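Local atomic coordinates of aminopeptidase C (Lactobacillus rhamnosus, PDB entry 4K7C), a protein that probably removes amino-terminal residues from peptides, acting as a cysteine aminopeptidase of the papain-like clan. Residues Val46-Thr51 against Leu329-Thr334; Asp303-Gln308 against Thr379-Glu384. All blocks are in the same frame, centred on the assembly; numbering follows the deposited sequence. Where two conformers were deposited one is given.

In the fold
Contacts 1 and 2 show two ways of closing a buried surface against the same papain-like β-structure. Neither touches solvent through its contacting residues, yet the centre of contact 1, which a neighbouring subunit approaches, lies about 21 Å from the chain's centre, that of contact 2 about 17 Å. Strand 396-400 lies between strands 331-332 and 377-384 and connects them. In contact 1 a bent selenomethionine side chain lies beside a carboxylate as well as an isoleucine; contact 2 is wholly apolar, an indole against a helix. A polar link joins them: K380 NZ makes probable hydrogen bonds to T49 O (2.6 Å) and A47 O (3.1 Å), tying the end of helix 42-47 to the strand that carries W381.

Contact 1. Residues Val46-Thr51 against Leu329-Thr334; sequences VAMTPT and LGILDT
M48, a selenomethionine here because the protein was made as that derivative, sends its side chain between I331 and D333 just where helix 42-47 comes to an end. The closely packed part lies at its first carbons. M48 CG sits 3.6 Å from D333 OD2 and, on the branched flank of the isoleucine, M48 CG is 3.9 Å from I331 CG2. With chi1 at -62°, CG stands beside the backbone N and opposite the carbonyl carbon, and further bends at chi2 and chi3 turn the chain past the carboxylate at about a right angle. Against D333 the fit slackens outward, M48 SE and M48 CE both remaining 4.1 Å from D333 OD2; V398 and S400 of strand 396-400 take up the rest of the side chain. No polar bond spans the two segments. S44 bonds to OD2, S400 and the N335 backbone N to OD1, bonds that hold the carboxylate in place beside M48 CG. On the looser side A47 CB stays 5.0 Å from D333 OD2, while V46 packs on S158 of the second subunit. This is the residue just past a helix end, packed on a short papain-fold strand, entered through a G1 β-bulge (G330 and I331 facing D326), and the loop that follows it.

Contact 2. Residues Asp303-Gln308 against Thr379-Glu384; sequences DLAIKQ and TKWKVE
Helix-on-sheet packing joins A305 and I306 of helix 298-310 to W381 of strand 377-384, in the buried layer between that helix and the β-structure of this papain-like fold. The contact is apolar throughout and no hydrogen bond crosses it. It is also an example of how one large side chain can span the separation between layers: the nearest CA atoms, those of I306 and W381, are 9.7 Å apart, and the indole fills much of that distance. With chi1 near -59° and chi2 near 82°, the ring leaves the strand beside the backbone N and brings its six-membered end up to the helix. Two consecutive helix residues receive it. A305 offers its methyl, CB, 4.0 Å from W381 CZ3, and I306, whose side chain runs at about a right angle to that of the tryptophan, brings its ethyl arm to the adjoining ring carbon. Both approach the ring obliquely. The rest of the indole is held from other directions: NE1 donates to D401 OD1, F404 stacks on the ring, and V371 of strand 364-374 packs beside it, so hydrogen bond and stack together limit the ring's rotation. A leucine here would probably leave a gap beside A305 and I306 and strip D401 OD1 of its N-H donor and F404 of its stacking partner. The closest approach across the two segments is made by a methylene and not a methyl: I306 CG1 lies 3.6 Å from W381 CH2, while I306 CD1 stands 4.0 Å from that same W381 CH2.

Contact 1. Residues Val46-Thr51 against Leu329-Thr334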
ATOM      1  N   VAL A  46       3.424 -25.916  17.952  1.00 15.47           N
ATOM      2  CA  VAL A  46       4.563 -26.414  18.697  1.00 16.87           C
ATOM      3  C   VAL A  46       5.064 -27.777  18.159  1.00 18.18           C
ATOM      4  O   VAL A  46       6.277 -27.933  17.933  1.00 19.30           O
ATOM      5  CB  VAL A  46       4.283 -26.393  20.213  1.00 16.26           C
ATOM      6  CG1 VAL A  46       5.353 -27.096  21.038  1.00 17.50           C
ATOM      7  CG2 VAL A  46       4.037 -24.917  20.657  1.00 19.61           C
ATOM      8  N   ALA A  47       4.154 -28.714  17.952  1.00 18.28           N
ATOM      9  CA  ALA A  47       4.492 -30.071  17.501  1.00 18.02           C
ATOM     10  C   ALA A  47       5.076 -30.072  16.116  1.00 20.28           C
ATOM     11  O   ALA A  47       5.823 -30.953  15.787  1.00 21.60           O
ATOM     12  CB  ALA A  47       3.244 -30.970  17.560  1.00 16.72           C
HETATM   13  N   MSE A  48       4.706 -29.095  15.303  1.00 17.31           N
HETATM   14  CA  MSE A  48       5.017 -29.058  13.842  1.00 18.92           C
HETATM   15  C   MSE A  48       6.214 -28.207  13.528  1.00 19.31           C
HETATM   16  O   MSE A  48       6.394 -27.721  12.416  1.00 19.16           O
HETATM   17  CB  MSE A  48       3.807 -28.682  13.058  1.00 18.53           C
HETATM   18  CG  MSE A  48       2.678 -29.697  13.225  1.00 15.10           C
HETATM   19 SE   MSE A  48       3.220 -31.407  12.330  1.00 21.39          SE
HETATM   20  CE  MSE A  48       3.315 -32.563  13.905  1.00 18.11           C
ATOM     21  N   THR A  49       7.098 -28.003  14.483  1.00 21.24           N
ATOM     22  CA  THR A  49       8.305 -27.235  14.179  0.50 22.38           C
ATOM     23  C   THR A  49       9.067 -27.958  13.075  1.00 20.94           C
ATOM     24  O   THR A  49       9.107 -29.186  13.039  1.00 20.23           O
ATOM     25  CB  THR A  49       9.271 -27.115  15.345  0.50 25.10           C
ATOM     26  OG1 THR A  49       9.659 -28.434  15.711  0.50 25.73           O
ATOM     27  CG2 THR A  49       8.631 -26.334  16.460  0.50 25.13           C
ATOM     28  N   PRO A  50       9.609 -27.198  12.131  1.00 20.59           N
ATOM     29  CA  PRO A  50      10.147 -27.814  10.902  1.00 22.58           C
ATOM     30  C   PRO A  50      11.579 -28.350  11.109  1.00 21.58           C
ATOM     31  O   PRO A  50      12.528 -27.773  10.597  1.00 22.54           O
ATOM     32  CB  PRO A  50      10.056 -26.648   9.909  1.00 21.07           C
ATOM     33  CG  PRO A  50      10.329 -25.448  10.755  1.00 22.17           C
ATOM     34  CD  PRO A  50       9.499 -25.730  11.992  1.00 22.93           C
ATOM     35  N   THR A  51      11.702 -29.380  11.952  1.00 22.52           N
ATOM     36  CA  THR A  51      12.949 -30.080  12.115  1.00 22.23           C
ATOM     37  C   THR A  51      12.760 -31.547  11.760  1.00 20.21           C
ATOM     38  O   THR A  51      11.840 -32.169  12.257  1.00 18.38           O
ATOM     39  CB  THR A  51      13.447 -29.983  13.574  1.00 21.93           C
ATOM     40  OG1 THR A  51      13.464 -28.606  13.949  1.00 25.14           O
ATOM     41  CG2 THR A  51      14.823 -30.583  13.700  1.00 23.77           C
ATOM     42  N   LEU A 329       0.725 -20.592   7.138  1.00 15.95           N
ATOM     43  CA  LEU A 329       1.831 -21.034   7.978  1.00 15.66           C
ATOM     44  C   LEU A 329       2.437 -22.319   7.401  1.00 16.89           C
ATOM     45  O   LEU A 329       3.506 -22.670   7.769  1.00 18.25           O
ATOM     46  CB  LEU A 329       1.433 -21.234   9.401  1.00 19.08           C
ATOM     47  CG  LEU A 329       1.010 -19.949  10.053  1.00 19.65           C
ATOM     48  CD1 LEU A 329       0.600 -20.227  11.503  1.00 22.04           C
ATOM     49  CD2 LEU A 329       2.114 -18.860   9.990  1.00 20.34           C
ATOM     50  N   GLY A 330       1.688 -22.984   6.530  1.00 16.69           N
ATOM     51  CA  GLY A 330       2.115 -24.289   5.947  1.00 15.14           C
ATOM     52  C   GLY A 330       2.139 -25.473   6.861  1.00 17.53           C
ATOM     53  O   GLY A 330       2.996 -26.302   6.745  1.00 17.60           O
ATOM     54  N   ILE A 331       1.109 -25.575   7.688  1.00 16.08           N
ATOM     55  CA  ILE A 331       0.996 -26.676   8.594  1.00 17.58           C
ATOM     56  C   ILE A 331      -0.198 -27.539   8.161  1.00 17.08           C
ATOM     57  O   ILE A 331      -1.363 -27.044   8.048  1.00 17.99           O
ATOM     58  CB  ILE A 331       0.756 -26.138  10.034  1.00 17.52           C
ATOM     59  CG1 ILE A 331       1.927 -25.336  10.551  1.00 18.94           C
ATOM     60  CG2 ILE A 331       0.488 -27.322  10.969  1.00 18.06           C
ATOM     61  CD1 ILE A 331       1.703 -24.569  11.832  1.00 19.49           C
ATOM     62  N   LEU A 332       0.096 -28.821   7.914  1.00 15.53           N
ATOM     63  CA  LEU A 332      -0.877 -29.790   7.520  1.00 17.87           C
ATOM     64  C   LEU A 332      -0.930 -30.787   8.700  1.00 16.79           C
ATOM     65  O   LEU A 332      -0.048 -31.632   8.842  1.00 15.45           O
ATOM     66  CB  LEU A 332      -0.412 -30.488   6.236  1.00 18.16           C
ATOM     67  CG  LEU A 332       0.035 -29.655   5.032  1.00 21.21           C
ATOM     68  CD1 LEU A 332       0.420 -30.437   3.761  1.00 20.07           C
ATOM     69  CD2 LEU A 332      -1.036 -28.670   4.686  1.00 23.51           C
ATOM     70  N   ASP A 333      -1.916 -30.676   9.571  1.00 17.55           N
ATOM     71  CA  ASP A 333      -1.927 -31.449  10.788  1.00 16.81           C
ATOM     72  C   ASP A 333      -3.412 -31.573  11.150  1.00 18.81           C
ATOM     73  O   ASP A 333      -4.176 -30.580  11.168  1.00 18.94           O
ATOM     74  CB  ASP A 333      -1.083 -30.794  11.941  1.00 17.14           C
ATOM     75  CG  ASP A 333      -1.012 -31.636  13.221  1.00 17.30           C
ATOM     76  OD1 ASP A 333      -1.539 -32.819  13.247  1.00 17.49           O
ATOM     77  OD2 ASP A 333      -0.457 -31.060  14.214  1.00 18.84           O
ATOM     78  N   THR A 334      -3.826 -32.827  11.398  1.00 18.08           N
ATOM     79  CA  THR A 334      -5.150 -33.117  11.933  1.00 16.70           C
ATOM     80  C   THR A 334      -5.437 -32.309  13.228  1.00 16.72           C
ATOM     81  O   THR A 334      -6.580 -32.087  13.525  1.00 19.86           O
ATOM     82  CB  THR A 334      -5.312 -34.599  12.227  1.00 17.83           C
ATOM     83  OG1 THR A 334      -4.251 -35.013  13.061  1.00 20.73           O
ATOM     84  CG2 THR A 334      -5.328 -35.402  10.976  1.00 21.70           C
TER

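Contact 2. Residues Asp303-Gln308 against Thr379-Glu384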
ATOM      1  N   ASP A 303       6.202 -46.784   4.345  1.00 21.11           N
ATOM      2  CA  ASP A 303       7.569 -47.380   4.405  1.00 21.67           C
ATOM      3  C   ASP A 303       8.365 -47.233   3.134  1.00 19.70           C
ATOM      4  O   ASP A 303       9.528 -46.957   3.198  1.00 19.93           O
ATOM      5  CB  ASP A 303       7.486 -48.852   4.745  1.00 23.76           C
ATOM      6  CG  ASP A 303       7.125 -49.087   6.222  1.00 31.57           C
ATOM      7  OD1 ASP A 303       7.270 -48.162   7.064  1.00 34.80           O
ATOM      8  OD2 ASP A 303       6.750 -50.243   6.516  1.00 35.77           O
ATOM      9  N   LEU A 304       7.695 -47.327   1.969  1.00 19.57           N
ATOM     10  CA  LEU A 304       8.340 -47.017   0.681  1.00 21.10           C
ATOM     11  C   LEU A 304       8.789 -45.606   0.532  1.00 22.24           C
ATOM     12  O   LEU A 304       9.899 -45.340   0.098  1.00 22.88           O
ATOM     13  CB  LEU A 304       7.406 -47.338  -0.493  1.00 20.86           C
ATOM     14  CG  LEU A 304       6.984 -48.817  -0.629  1.00 22.16           C
ATOM     15  CD1 LEU A 304       5.893 -48.988  -1.578  1.00 23.05           C
ATOM     16  CD2 LEU A 304       8.147 -49.716  -1.038  1.00 25.52           C
ATOM     17  N   ALA A 305       7.934 -44.647   0.957  1.00 20.37           N
ATOM     18  CA  ALA A 305       8.362 -43.265   0.949  1.00 19.09           C
ATOM     19  C   ALA A 305       9.577 -43.000   1.789  1.00 20.29           C
ATOM     20  O   ALA A 305      10.480 -42.284   1.352  1.00 19.24           O
ATOM     21  CB  ALA A 305       7.209 -42.315   1.342  1.00 18.36           C
ATOM     22  N   ILE A 306       9.586 -43.522   3.030  1.00 21.15           N
ATOM     23  CA  ILE A 306      10.735 -43.403   3.886  1.00 19.84           C
ATOM     24  C   ILE A 306      12.049 -44.009   3.316  1.00 21.26           C
ATOM     25  O   ILE A 306      13.089 -43.435   3.401  1.00 22.55           O
ATOM     26  CB  ILE A 306      10.382 -44.013   5.261  1.00 20.92           C
ATOM     27  CG1 ILE A 306       9.320 -43.166   5.928  1.00 19.15           C
ATOM     28  CG2 ILE A 306      11.587 -44.069   6.175  1.00 22.33           C
ATOM     29  CD1 ILE A 306       8.582 -43.855   7.095  1.00 19.86           C
ATOM     30  N   LYS A 307      11.928 -45.189   2.718  1.00 21.71           N
ATOM     31  CA  LYS A 307      13.036 -45.874   2.059  1.00 25.83           C
ATOM     32  C   LYS A 307      13.645 -44.986   0.943  1.00 21.04           C
ATOM     33  O   LYS A 307      14.877 -44.747   0.861  1.00 22.74           O
ATOM     34  CB  LYS A 307      12.511 -47.205   1.515  1.00 27.59           C
ATOM     35  CG  LYS A 307      13.620 -48.115   1.081  1.00 34.74           C
ATOM     36  CD  LYS A 307      13.069 -49.474   0.683  1.00 41.13           C
ATOM     37  CE  LYS A 307      14.215 -50.451   0.432  1.00 46.98           C
ATOM     38  NZ  LYS A 307      13.613 -51.653  -0.189  1.00 52.72           N
ATOM     39  N   GLN A 308      12.787 -44.389   0.148  1.00 21.16           N
ATOM     40  CA  GLN A 308      13.220 -43.502  -0.918  1.00 21.90           C
ATOM     41  C   GLN A 308      13.910 -42.229  -0.343  1.00 21.53           C
ATOM     42  O   GLN A 308      14.998 -41.807  -0.787  1.00 20.42           O
ATOM     43  CB  GLN A 308      12.039 -43.206  -1.875  1.00 20.70           C
ATOM     44  CG  GLN A 308      12.413 -42.415  -3.092  1.00 21.29           C
ATOM     45  CD  GLN A 308      11.495 -42.627  -4.268  1.00 23.16           C
ATOM     46  OE1 GLN A 308      11.177 -43.767  -4.628  1.00 22.77           O
ATOM     47  NE2 GLN A 308      11.066 -41.526  -4.898  1.00 24.60           N
ATOM     48  N   THR A 379       7.094 -38.851  12.524  1.00 18.84           N
ATOM     49  CA  THR A 379       6.152 -37.935  13.248  1.00 16.56           C
ATOM     50  C   THR A 379       5.606 -36.804  12.363  1.00 19.68           C
ATOM     51  O   THR A 379       4.526 -36.243  12.640  1.00 19.92           O
ATOM     52  CB  THR A 379       6.878 -37.378  14.494  1.00 18.97           C
ATOM     53  OG1 THR A 379       8.051 -36.693  14.078  1.00 16.24           O
ATOM     54  CG2 THR A 379       7.251 -38.507  15.439  1.00 21.43           C
ATOM     55  N   LYS A 380       6.436 -36.425  11.391  1.00 18.13           N
ATOM     56  CA  LYS A 380       6.187 -35.309  10.518  1.00 19.40           C
ATOM     57  C   LYS A 380       7.088 -35.409   9.281  1.00 18.01           C
ATOM     58  O   LYS A 380       8.093 -36.073   9.314  1.00 19.65           O
ATOM     59  CB  LYS A 380       6.352 -33.938  11.196  1.00 19.10           C
ATOM     60  CG  LYS A 380       7.625 -33.720  11.930  1.00 24.08           C
ATOM     61  CD  LYS A 380       7.564 -32.571  12.929  1.00 26.39           C
ATOM     62  CE  LYS A 380       8.893 -32.346  13.643  1.00 29.59           C
ATOM     63  NZ  LYS A 380       8.622 -31.254  14.613  1.00 32.28           N
ATOM     64  N   TRP A 381       6.592 -34.794   8.193  1.00 15.58           N
ATOM     65  CA  TRP A 381       7.145 -34.911   6.860  1.00 15.61           C
ATOM     66  C   TRP A 381       7.370 -33.498   6.358  1.00 15.25           C
ATOM     67  O   TRP A 381       6.540 -32.566   6.577  1.00 19.15           O
ATOM     68  CB  TRP A 381       6.147 -35.570   5.931  1.00 16.74           C
ATOM     69  CG  TRP A 381       5.726 -36.956   6.382  1.00 16.99           C
ATOM     70  CD1 TRP A 381       4.785 -37.245   7.311  1.00 19.25           C
ATOM     71  CD2 TRP A 381       6.140 -38.204   5.811  1.00 17.42           C
ATOM     72  NE1 TRP A 381       4.683 -38.634   7.484  1.00 19.05           N
ATOM     73  CE2 TRP A 381       5.511 -39.231   6.562  1.00 18.09           C
ATOM     74  CE3 TRP A 381       7.111 -38.565   4.817  1.00 19.02           C
ATOM     75  CZ2 TRP A 381       5.739 -40.581   6.316  1.00 16.86           C
ATOM     76  CZ3 TRP A 381       7.288 -39.898   4.533  1.00 19.22           C
ATOM     77  CH2 TRP A 381       6.632 -40.894   5.294  1.00 18.81           C
ATOM     78  N   LYS A 382       8.494 -33.327   5.661  1.00 17.93           N
ATOM     79  CA  LYS A 382       8.853 -32.060   5.081  1.00 18.27           C
ATOM     80  C   LYS A 382       8.363 -31.995   3.647  1.00 17.16           C
ATOM     81  O   LYS A 382       8.585 -32.914   2.812  1.00 15.98           O
ATOM     82  CB  LYS A 382      10.348 -31.800   5.140  1.00 16.21           C
ATOM     83  CG  LYS A 382      10.799 -30.488   4.533  1.00 18.53           C
ATOM     84  CD  LYS A 382      12.300 -30.249   4.668  1.00 17.70           C
ATOM     85  CE  LYS A 382      12.594 -28.773   4.403  1.00 19.24           C
ATOM     86  NZ  LYS A 382      14.007 -28.511   4.075  1.00 20.95           N
ATOM     87  N   VAL A 383       7.721 -30.888   3.324  1.00 17.54           N
ATOM     88  CA  VAL A 383       6.965 -30.783   2.068  1.00 16.55           C
ATOM     89  C   VAL A 383       7.397 -29.575   1.250  1.00 16.19           C
ATOM     90  O   VAL A 383       7.280 -28.409   1.694  1.00 16.81           O
ATOM     91  CB  VAL A 383       5.449 -30.694   2.340  1.00 17.14           C
ATOM     92  CG1 VAL A 383       4.612 -30.480   1.057  1.00 19.89           C
ATOM     93  CG2 VAL A 383       5.053 -31.928   2.996  1.00 17.05           C
ATOM     94  N   GLU A 384       7.886 -29.829   0.059  1.00 16.67           N
ATOM     95  CA  GLU A 384       8.153 -28.733  -0.858  1.00 15.59           C
ATOM     96  C   GLU A 384       6.916 -28.343  -1.594  1.00 18.04           C
ATOM     97  O   GLU A 384       6.330 -29.143  -2.346  1.00 16.66           O
ATOM     98  CB  GLU A 384       9.290 -29.063  -1.895  1.00 16.81           C
ATOM     99  CG  GLU A 384       9.503 -27.892  -2.880  1.00 17.21           C
ATOM    100  CD  GLU A 384      10.579 -28.178  -3.900  1.00 21.44           C
ATOM    101  OE1 GLU A 384      10.974 -29.365  -3.980  1.00 19.75           O
ATOM    102  OE2 GLU A 384      10.897 -27.281  -4.694  1.00 18.73           O
TER